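PDB 3E4G: ATP synthase subunit s, mitochondrial from Bos taurus, which regulates the mitochondrial membrane ATP synthase, being needed for its proton conduction and blocking a proton leak through an alternative exit pathway. Local coordinates for residues A26-L31 against Y61-I66; G131-H136 against E156-A161. The protein carries 1 engineered substitution. One frame throughout, in Å; residues are numbered along the deposited sequence. Where two conformers were deposited one is given.

Interaction 1: residues A26-L31 against Y61-I66; sequences AASEWL and YKIQAI
Ile-63 and Ile-66 on the first parallel strand of the leucine-rich-repeat sheet press against Ala-27, Ser-28 and Leu-31 of a helix in the N-terminal domain. Helix 26-31 and strand 63-66 run nearly the same way, 17° apart. Two strand residues three positions apart face one helix because Gln-64 and Ala-65 both stand opposite Arg-39 on strand 37-40, a classic beta bulge that shifts the usual alternation by one.

Ile-63 is stretched out, with CG1 opposite the carbonyl carbon, and an extended chi2 of 169° carries CD1 end-on to the helix. There CD1 is shared by two neighbours on the same turn, lying 4.0 Å from Ala-27 CB and 3.8 Å from Ser-28 OG. The hydroxyl meets the methyl only by van der Waals contact; its polar partners are Tyr-40 OH and Asp-24 O. Asp-24 also ties the two parts together, since its OD1 accepts from Ile-63 N.

Further along, Leu-31 and Ile-66 cross at about a right angle, and both leucine methyls are used. Leu-31 CD1 lies against the long branch of Ile-66, 3.9 Å from its CD1. The gamma branch of Ile-66 takes the other methyl: with CG2 placed anti to the strand nitrogen, it comes to 3.9 Å from Leu-31 CD2. Replacing Ile-66 by alanine removes both branches, and would probably leave the two methyls of Leu-31 facing a gap in a buried layer, with the leucine freer to turn. On its other side, Leu-31 CD2 rests over one face of the Trp-30 indole, 3.7 Å above the ring plane and offset toward the rim.

Interaction 2: residues G131-H136 against E156-A161; sequences GIIALH and EKIVQA
Ile-133 and Ala-161 make the tightest fit between these two helical segments: the delta methyl of the isoleucine runs into the low spot left by the short alanine, with Ile-133 CD1 3.5 Å from Ala-161 CB. The bump is made by the bend of the isoleucine chain, whose chi2 of -78° swings CD1 toward the second helix, although the side chain sets out obliquely from its own. Ile-158, one turn before Ala-161, forms the other wall of the hollow more loosely, its CG1 lying 4.4 Å from Ile-133 CD1.

Ile-158 is in turn the bump that meets Ile-132. The two side chains cross at about a right angle, and the gamma methyl of Ile-132 settles against both branches of its partner: Ile-132 CG2 is 3.8 Å from Ile-158 CD1 and 4.0 Å from Ile-158 CG2. Two conformers were deposited for Ile-158, so these fits describe one of them. Ile-132 also touches Ile-121 on strand 118-122 and Val-152, and on the partner helix it meets Phe-162 as well; Val-152 also touches Ile-158.

Behind the Ile-133 bump the backbone is held by His-136. Its ND1 donates to Ile-133 O at 2.7 Å, with the oxygen practically in the imidazole plane. His-136 N binds the same oxygen from the opposite face of the carbonyl plane, so two bonds grip it.

No hydrogen bond joins the segments; the contacts across them are between aliphatic side chains. Such side-by-side packing of successive helical segments, with Ile-132 reaching inward to a parallel strand, is characteristic of the helical side of a leucine-rich-repeat solenoid.

Interaction 1 comes first along the chain and is complete before interaction 2 begins; their centres are about 27 Å apart, on opposite sides of the molecule's centre, and they do not touch. Both belong to one mixed sheet and the helices beside it: interaction 1 sets the N-terminal domain against strand 63-69, whereas residues 131-136 and 156-161 pack together farther along, on the helices flanking strand 143-147. The first therefore joins domain to solenoid; the second joins the helix of the last annotated repeat, in 118-149, to the helix before the closing strand 170-174. Only interaction 1 lies near the magnesium ion, whose ligands Gly-35 and Thr-69 follow its two segments in sequence.

Interaction 1: residues A26-L31 against Y61-I66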
loop_
_atom_site.group_PDB
_atom_site.type_symbol
_atom_site.label_atom_id
_atom_site.label_comp_id
_atom_site.label_asym_id
_atom_site.label_seq_id
_atom_site.Cartn_x
_atom_site.Cartn_y
_atom_site.Cartn_z
ATOM N N ALA A 26 14.652 2.865 0.590
ATOM C CA ALA A 26 14.058 4.193 0.445
ATOM C C ALA A 26 12.560 4.117 0.780
ATOM O O ALA A 26 12.003 5.029 1.420
ATOM C CB ALA A 26 14.271 4.718 -0.959
ATOM N N ALA A 27 11.871 3.058 0.327
ATOM C CA ALA A 27 10.447 2.915 0.626
ATOM C C ALA A 27 10.218 2.642 2.083
ATOM O O ALA A 27 9.210 3.077 2.659
ATOM C CB ALA A 27 9.826 1.798 -0.232
ATOM N N SER A 28 11.118 1.874 2.725
ATOM C CA SER A 28 10.998 1.625 4.149
ATOM C C SER A 28 11.061 2.940 4.931
ATOM O O SER A 28 10.326 3.148 5.887
ATOM C CB SER A 28 12.141 0.724 4.656
ATOM O OG SER A 28 12.089 -0.588 4.072
ATOM N N GLU A 29 11.988 3.790 4.521
ATOM C CA GLU A 29 12.152 5.124 5.178
ATOM C C GLU A 29 10.869 5.939 4.997
ATOM O O GLU A 29 10.367 6.581 5.943
ATOM C CB GLU A 29 13.344 5.836 4.601
ATOM C CG GLU A 29 14.675 5.206 5.065
ATOM C CD GLU A 29 15.885 5.624 4.353
ATOM O OE1 GLU A 29 15.830 6.384 3.394
ATOM O OE2 GLU A 29 16.987 5.159 4.832
ATOM N N TRP A 30 10.348 6.006 3.782
ATOM C CA TRP A 30 9.084 6.703 3.497
ATOM C C TRP A 30 7.957 6.172 4.383
ATOM O O TRP A 30 7.240 6.928 5.055
ATOM C CB TRP A 30 8.725 6.552 2.008
ATOM C CG TRP A 30 7.318 6.888 1.689
ATOM C CD1 TRP A 30 6.637 8.058 1.887
ATOM C CD2 TRP A 30 6.353 5.983 1.115
ATOM N NE1 TRP A 30 5.345 7.954 1.458
ATOM C CE2 TRP A 30 5.138 6.672 0.970
ATOM C CE3 TRP A 30 6.433 4.636 0.686
ATOM C CZ2 TRP A 30 3.975 6.076 0.464
ATOM C CZ3 TRP A 30 5.304 4.050 0.168
ATOM C CH2 TRP A 30 4.094 4.733 0.078
ATOM N N LEU A 31 7.791 4.851 4.389
ATOM C CA LEU A 31 6.665 4.278 5.153
ATOM C C LEU A 31 6.817 4.572 6.627
ATOM O O LEU A 31 5.871 5.039 7.281
ATOM C CB LEU A 31 6.559 2.783 4.844
ATOM C CG LEU A 31 5.918 2.570 3.454
ATOM C CD1 LEU A 31 6.282 1.214 2.842
ATOM C CD2 LEU A 31 4.408 2.729 3.495
ATOM N N TYR A 61 17.602 -6.374 2.239
ATOM C CA TYR A 61 16.260 -6.537 2.836
ATOM C C TYR A 61 15.209 -6.104 1.825
ATOM O O TYR A 61 15.282 -5.001 1.252
ATOM C CB TYR A 61 16.168 -5.770 4.135
ATOM C CG TYR A 61 17.036 -6.364 5.197
ATOM C CD1 TYR A 61 16.756 -7.624 5.676
ATOM C CD2 TYR A 61 18.206 -5.708 5.628
ATOM C CE1 TYR A 61 17.667 -8.216 6.607
ATOM C CE2 TYR A 61 19.119 -6.257 6.558
ATOM C CZ TYR A 61 18.778 -7.418 7.009
ATOM O OH TYR A 61 19.679 -8.079 7.941
ATOM N N LYS A 62 14.252 -6.986 1.627
ATOM C CA LYS A 62 13.190 -6.773 0.619
ATOM C C LYS A 62 11.853 -6.764 1.331
ATOM O O LYS A 62 11.508 -7.692 2.078
ATOM C CB LYS A 62 13.180 -7.897 -0.406
ATOM C CG LYS A 62 14.543 -8.123 -1.115
ATOM C CD LYS A 62 15.073 -6.887 -1.828
ATOM C CE LYS A 62 16.377 -7.249 -2.563
ATOM N NZ LYS A 62 16.960 -6.028 -3.221
ATOM N N ILE A 63 11.062 -5.713 1.103
ATOM C CA ILE A 63 9.736 -5.640 1.720
ATOM C C ILE A 63 8.839 -6.769 1.251
ATOM O O ILE A 63 8.634 -6.927 0.025
ATOM C CB ILE A 63 9.087 -4.261 1.449
ATOM C CG1 ILE A 63 9.943 -3.131 2.043
ATOM C CG2 ILE A 63 7.651 -4.239 1.970
ATOM C CD1 ILE A 63 9.492 -1.718 1.576
ATOM N N GLN A 64 8.269 -7.498 2.187
ATOM C CA GLN A 64 7.231 -8.480 1.913
ATOM C C GLN A 64 5.849 -7.961 2.246
ATOM O O GLN A 64 4.865 -8.249 1.553
ATOM C CB GLN A 64 7.498 -9.804 2.718
ATOM C CG GLN A 64 6.459 -10.859 2.407
ATOM C CD GLN A 64 6.897 -12.255 2.935
ATOM O OE1 GLN A 64 7.584 -12.325 3.952
ATOM N NE2 GLN A 64 6.496 -13.309 2.241
ATOM N N ALA A 65 5.721 -7.253 3.389
ATOM C CA ALA A 65 4.428 -6.808 3.889
ATOM C C ALA A 65 4.554 -5.364 4.361
ATOM O O ALA A 65 5.564 -4.944 4.909
ATOM C CB ALA A 65 3.957 -7.711 5.038
ATOM N N ILE A 66 3.447 -4.635 4.165
ATOM C CA ILE A 66 3.297 -3.247 4.589
ATOM C C ILE A 66 2.058 -3.149 5.429
ATOM O O ILE A 66 1.006 -3.676 5.054
ATOM C CB ILE A 66 3.191 -2.306 3.371
ATOM C CG1 ILE A 66 4.501 -2.378 2.557
ATOM C CG2 ILE A 66 2.841 -0.875 3.805
ATOM C CD1 ILE A 66 4.394 -1.722 1.170
#

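Interaction 2: residues G131-H136 against E156-A161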
loop_
_atom_site.group_PDB
_atom_site.type_symbol
_atom_site.label_atom_id
_atom_site.label_comp_id
_atom_site.label_asym_id
_atom_site.label_seq_id
_atom_site.Cartn_x
_atom_site.Cartn_y
_atom_site.Cartn_z
ATOM N N GLY A 131 -11.933 3.287 -6.654
ATOM C CA GLY A 131 -10.626 2.873 -6.207
ATOM C C GLY A 131 -10.537 1.365 -6.004
ATOM O O GLY A 131 -9.522 0.743 -6.290
ATOM N N ILE A 132 -11.612 0.804 -5.466
ATOM C CA ILE A 132 -11.623 -0.662 -5.260
ATOM C C ILE A 132 -11.542 -1.378 -6.572
ATOM O O ILE A 132 -10.803 -2.364 -6.732
ATOM C CB ILE A 132 -12.867 -1.074 -4.421
ATOM C CG1 ILE A 132 -12.876 -0.428 -3.021
ATOM C CG2 ILE A 132 -12.969 -2.614 -4.352
ATOM C CD1 ILE A 132 -11.624 -0.636 -2.232
ATOM N N ILE A 133 -12.334 -0.974 -7.558
ATOM C CA ILE A 133 -12.392 -1.710 -8.795
ATOM C C ILE A 133 -11.014 -1.668 -9.528
ATOM O O ILE A 133 -10.675 -2.645 -10.165
ATOM C CB ILE A 133 -13.566 -1.143 -9.681
ATOM C CG1 ILE A 133 -14.895 -1.519 -9.091
ATOM C CG2 ILE A 133 -13.469 -1.645 -11.124
ATOM C CD1 ILE A 133 -15.261 -3.005 -9.413
ATOM N N ALA A 134 -10.228 -0.611 -9.312
ATOM C CA ALA A 134 -8.908 -0.541 -9.856
ATOM C C ALA A 134 -7.988 -1.744 -9.449
ATOM O O ALA A 134 -7.064 -2.126 -10.159
ATOM C CB ALA A 134 -8.275 0.774 -9.521
ATOM N N LEU A 135 -8.284 -2.305 -8.271
ATOM C CA LEU A 135 -7.473 -3.428 -7.751
ATOM C C LEU A 135 -7.569 -4.683 -8.577
ATOM O O LEU A 135 -6.777 -5.623 -8.353
ATOM C CB LEU A 135 -7.823 -3.709 -6.292
ATOM C CG LEU A 135 -7.711 -2.470 -5.385
ATOM C CD1 LEU A 135 -8.269 -2.848 -3.976
ATOM C CD2 LEU A 135 -6.229 -1.911 -5.364
ATOM N N HIS A 136 -8.502 -4.724 -9.533
ATOM C CA HIS A 136 -8.573 -5.918 -10.414
ATOM C C HIS A 136 -7.271 -6.119 -11.201
ATOM O O HIS A 136 -6.997 -7.262 -11.625
ATOM C CB HIS A 136 -9.769 -5.849 -11.351
ATOM C CG HIS A 136 -9.597 -4.995 -12.508
ATOM N ND1 HIS A 136 -9.842 -3.644 -12.542
ATOM C CD2 HIS A 136 -9.290 -5.365 -13.769
ATOM C CE1 HIS A 136 -9.605 -3.209 -13.786
ATOM N NE2 HIS A 136 -9.230 -4.233 -14.540
ATOM N N GLU A 156 -22.382 -4.945 -3.803
ATOM C CA GLU A 156 -22.817 -6.104 -4.574
ATOM C C GLU A 156 -22.212 -6.104 -5.960
ATOM O O GLU A 156 -21.808 -7.142 -6.526
ATOM C CB GLU A 156 -24.346 -6.077 -4.755
ATOM C CG GLU A 156 -25.092 -6.108 -3.419
ATOM C CD GLU A 156 -25.210 -4.773 -2.591
ATOM O OE1 GLU A 156 -25.719 -4.923 -1.464
ATOM O OE2 GLU A 156 -24.803 -3.620 -2.978
ATOM N N LYS A 157 -22.112 -4.924 -6.520
ATOM C CA LYS A 157 -21.452 -4.721 -7.802
ATOM C C LYS A 157 -19.997 -5.060 -7.670
ATOM O O LYS A 157 -19.418 -5.690 -8.576
ATOM C CB LYS A 157 -21.693 -3.340 -8.342
ATOM C CG LYS A 157 -23.104 -3.131 -8.783
ATOM C CD LYS A 157 -23.287 -1.693 -9.368
ATOM C CE LYS A 157 -24.763 -1.346 -9.706
ATOM N NZ LYS A 157 -24.816 0.024 -10.297
ATOM N N ILE A 158 -19.387 -4.706 -6.549
ATOM C CA ILE A 158 -17.987 -5.054 -6.322
ATOM C C ILE A 158 -17.805 -6.559 -6.284
ATOM O O ILE A 158 -16.918 -7.143 -6.938
ATOM C CB ILE A 158 -17.409 -4.328 -5.080
ATOM C CG1 ILE A 158 -17.237 -2.853 -5.473
ATOM C CG2 ILE A 158 -16.142 -5.105 -4.500
ATOM C CD1 ILE A 158 -16.762 -2.053 -4.529
ATOM N N VAL A 159 -18.665 -7.253 -5.565
ATOM C CA VAL A 159 -18.577 -8.712 -5.523
ATOM C C VAL A 159 -18.703 -9.366 -6.873
ATOM O O VAL A 159 -17.913 -10.280 -7.243
ATOM C CB VAL A 159 -19.699 -9.320 -4.629
ATOM C CG1 VAL A 159 -19.742 -10.860 -4.678
ATOM C CG2 VAL A 159 -19.616 -8.821 -3.163
ATOM N N GLN A 160 -19.653 -8.898 -7.670
ATOM C CA GLN A 160 -19.811 -9.476 -9.005
ATOM C C GLN A 160 -18.686 -9.190 -9.942
ATOM O O GLN A 160 -18.266 -10.118 -10.674
ATOM C CB GLN A 160 -21.123 -9.035 -9.626
ATOM C CG GLN A 160 -22.299 -9.635 -8.840
ATOM C CD GLN A 160 -22.215 -11.189 -8.664
ATOM O OE1 GLN A 160 -22.089 -11.915 -9.673
ATOM N NE2 GLN A 160 -22.337 -11.698 -7.415
ATOM N N ALA A 161 -18.168 -7.975 -9.844
ATOM C CA ALA A 161 -17.009 -7.541 -10.651
ATOM C C ALA A 161 -15.833 -8.438 -10.413
ATOM O O ALA A 161 -15.125 -8.862 -11.347
ATOM C CB ALA A 161 -16.644 -6.094 -10.446
#